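Local coordinates for hypothetical membrane spanning protein (Thermus thermophilus, PDB 2VPZ), which is probably the membrane-embedded, quinone-binding subunit of a polysulfide reductase, passing quinol electrons to its partner subunits, at residues G30-L34 with A160-A164. Residues are numbered along the deposited sequence; the frame is centred on the assembly and turned at random.
Sequences GVALL and ALGLA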
ATOM      1  N   GLY C  30     -15.989 -47.171  -1.334  1.00 50.67           N
ATOM      2  CA  GLY C  30     -17.085 -47.602  -0.485  1.00 50.23           C
ATOM      3  C   GLY C  30     -17.490 -49.069  -0.683  1.00 51.04           C
ATOM      4  O   GLY C  30     -18.003 -49.700   0.242  1.00 50.83           O
ATOM      5  N   VAL C  31     -17.297 -49.644  -1.862  1.00 51.56           N
ATOM      6  CA  VAL C  31     -17.632 -51.068  -2.016  1.00 52.19           C
ATOM      7  C   VAL C  31     -16.469 -51.899  -1.395  1.00 53.44           C
ATOM      8  O   VAL C  31     -16.697 -52.976  -0.824  1.00 53.92           O
ATOM      9  CB  VAL C  31     -17.972 -51.470  -3.521  1.00 51.20           C
ATOM     10  CG1 VAL C  31     -17.907 -52.999  -3.717  1.00 51.48           C
ATOM     11  CG2 VAL C  31     -19.400 -50.967  -3.871  1.00 50.51           C
ATOM     12  N   ALA C  32     -15.245 -51.383  -1.455  1.00 53.99           N
ATOM     13  CA  ALA C  32     -14.096 -52.033  -0.823  1.00 54.41           C
ATOM     14  C   ALA C  32     -14.271 -51.965   0.734  1.00 54.47           C
ATOM     15  O   ALA C  32     -13.735 -52.813   1.451  1.00 54.95           O
ATOM     16  CB  ALA C  32     -12.753 -51.347  -1.234  1.00 54.72           C
ATOM     17  N   LEU C  33     -15.017 -50.976   1.242  1.00 53.38           N
ATOM     18  CA  LEU C  33     -15.267 -50.885   2.699  1.00 53.39           C
ATOM     19  C   LEU C  33     -16.299 -51.977   3.082  1.00 53.78           C
ATOM     20  O   LEU C  33     -16.145 -52.665   4.098  1.00 53.94           O
ATOM     21  CB  LEU C  33     -15.775 -49.471   3.150  1.00 52.83           C
ATOM     22  CG  LEU C  33     -16.071 -49.316   4.669  1.00 51.48           C
ATOM     23  CD1 LEU C  33     -14.765 -49.276   5.476  1.00 51.34           C
ATOM     24  CD2 LEU C  33     -16.906 -48.055   4.960  1.00 51.00           C
ATOM     25  N   LEU C  34     -17.335 -52.126   2.250  1.00 53.54           N
ATOM     26  CA  LEU C  34     -18.359 -53.148   2.424  1.00 54.01           C
ATOM     27  C   LEU C  34     -17.722 -54.561   2.412  1.00 54.39           C
ATOM     28  O   LEU C  34     -17.985 -55.369   3.312  1.00 54.44           O
ATOM     29  CB  LEU C  34     -19.443 -53.048   1.341  1.00 54.21           C
ATOM     30  CG  LEU C  34     -20.324 -51.790   1.442  1.00 54.54           C
ATOM     31  CD1 LEU C  34     -21.660 -52.032   0.715  1.00 55.30           C
ATOM     32  CD2 LEU C  34     -20.568 -51.426   2.930  1.00 54.05           C
ATOM     33  N   ALA C 160     -22.055 -46.703  -2.593  1.00 49.46           N
ATOM     34  CA  ALA C 160     -21.839 -48.128  -2.352  1.00 50.88           C
ATOM     35  C   ALA C 160     -23.090 -48.864  -1.797  1.00 52.36           C
ATOM     36  O   ALA C 160     -23.473 -49.934  -2.306  1.00 52.48           O
ATOM     37  CB  ALA C 160     -20.624 -48.362  -1.406  1.00 50.82           C
ATOM     38  N   LEU C 161     -23.724 -48.295  -0.774  1.00 52.17           N
ATOM     39  CA  LEU C 161     -24.919 -48.877  -0.142  1.00 52.87           C
ATOM     40  C   LEU C 161     -26.159 -48.857  -1.074  1.00 52.92           C
ATOM     41  O   LEU C 161     -27.024 -49.751  -1.005  1.00 52.48           O
ATOM     42  CB  LEU C 161     -25.222 -48.192   1.216  1.00 53.37           C
ATOM     43  CG  LEU C 161     -24.222 -48.432   2.384  1.00 52.81           C
ATOM     44  CD1 LEU C 161     -24.457 -47.442   3.551  1.00 51.83           C
ATOM     45  CD2 LEU C 161     -24.334 -49.891   2.871  1.00 53.35           C
ATOM     46  N   GLY C 162     -26.228 -47.843  -1.934  1.00 52.29           N
ATOM     47  CA  GLY C 162     -27.296 -47.718  -2.909  1.00 52.29           C
ATOM     48  C   GLY C 162     -27.205 -48.841  -3.943  1.00 52.80           C
ATOM     49  O   GLY C 162     -28.226 -49.373  -4.399  1.00 52.76           O
ATOM     50  N   LEU C 163     -25.973 -49.214  -4.299  1.00 53.34           N
ATOM     51  CA  LEU C 163     -25.642 -50.301  -5.252  1.00 55.48           C
ATOM     52  C   LEU C 163     -25.968 -51.681  -4.588  1.00 56.86           C
ATOM     53  O   LEU C 163     -26.651 -52.538  -5.184  1.00 56.53           O
ATOM     54  CB  LEU C 163     -24.145 -50.231  -5.677  1.00 53.72           C
ATOM     55  CG  LEU C 163     -23.564 -50.943  -6.911  1.00 53.95           C
ATOM     56  CD1 LEU C 163     -22.544 -52.009  -6.491  1.00 54.05           C
ATOM     57  CD2 LEU C 163     -24.683 -51.569  -7.767  1.00 53.06           C
ATOM     58  N   ALA C 164     -25.490 -51.859  -3.350  1.00 57.80           N
ATOM     59  CA  ALA C 164     -25.721 -53.066  -2.543  1.00 58.44           C
ATOM     60  C   ALA C 164     -27.219 -53.379  -2.420  1.00 59.36           C
ATOM     61  O   ALA C 164     -27.617 -54.547  -2.476  1.00 60.19           O
ATOM     62  CB  ALA C 164     -25.096 -52.896  -1.117  1.00 59.44           C
TER
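Gly30 and Ala160 bring helices 16-41 and 148-166 together where the axes of segments 30-34 and 160-164 approach to 9.5 Å at 64°, the CA atoms of Gly30 and Ala160 lying 5.1 Å apart. With no side chain on Gly30, the methyl of Ala160 rests directly on the Gly30-Val31 peptide: Ala160 CB is 3.3 Å from Gly30 C and 3.6 Å from Val31 N. This small-residue pairing lets one helix press on the bare backbone of the other, as is common between transmembrane helices.

Beside this methyl, Val31 places CG2 3.8 Å from Ala160 CB; with chi1 at 163°, CG1 is anti to the backbone N, and CG2 takes the position beside that N and leans across to the other helix. The same CG2 methyl also makes a looser contact with Leu163 CD1, at 4.2 Å.

One helical turn beyond Gly30, Leu34 points CD1 at the notch between Leu161 and Ala164, 4.0 Å from Leu161 CD2 and from Ala164 CB, and lies more loosely near Ala160. The two leucine side chains meet obliquely, methyl against methyl, and CD2 of Leu34 adds a second touch on Leu161 CD2. Around this patch, Val31 also packs on Ala53 and Leu56 of helix 46-65, Trp171 lies against both Leu34 and Ala164, and Leu161 reaches helix 175-189.

No hydrogen bond crosses the interface, and the backbone bonds Leu34 N to Gly30 O and Ala164 N to Ala160 O remain within their own helices. The contact, buried inside the helical bundle, therefore joins these two predicted membrane spans through van der Waals packing and close fit, without a polar link between the segments.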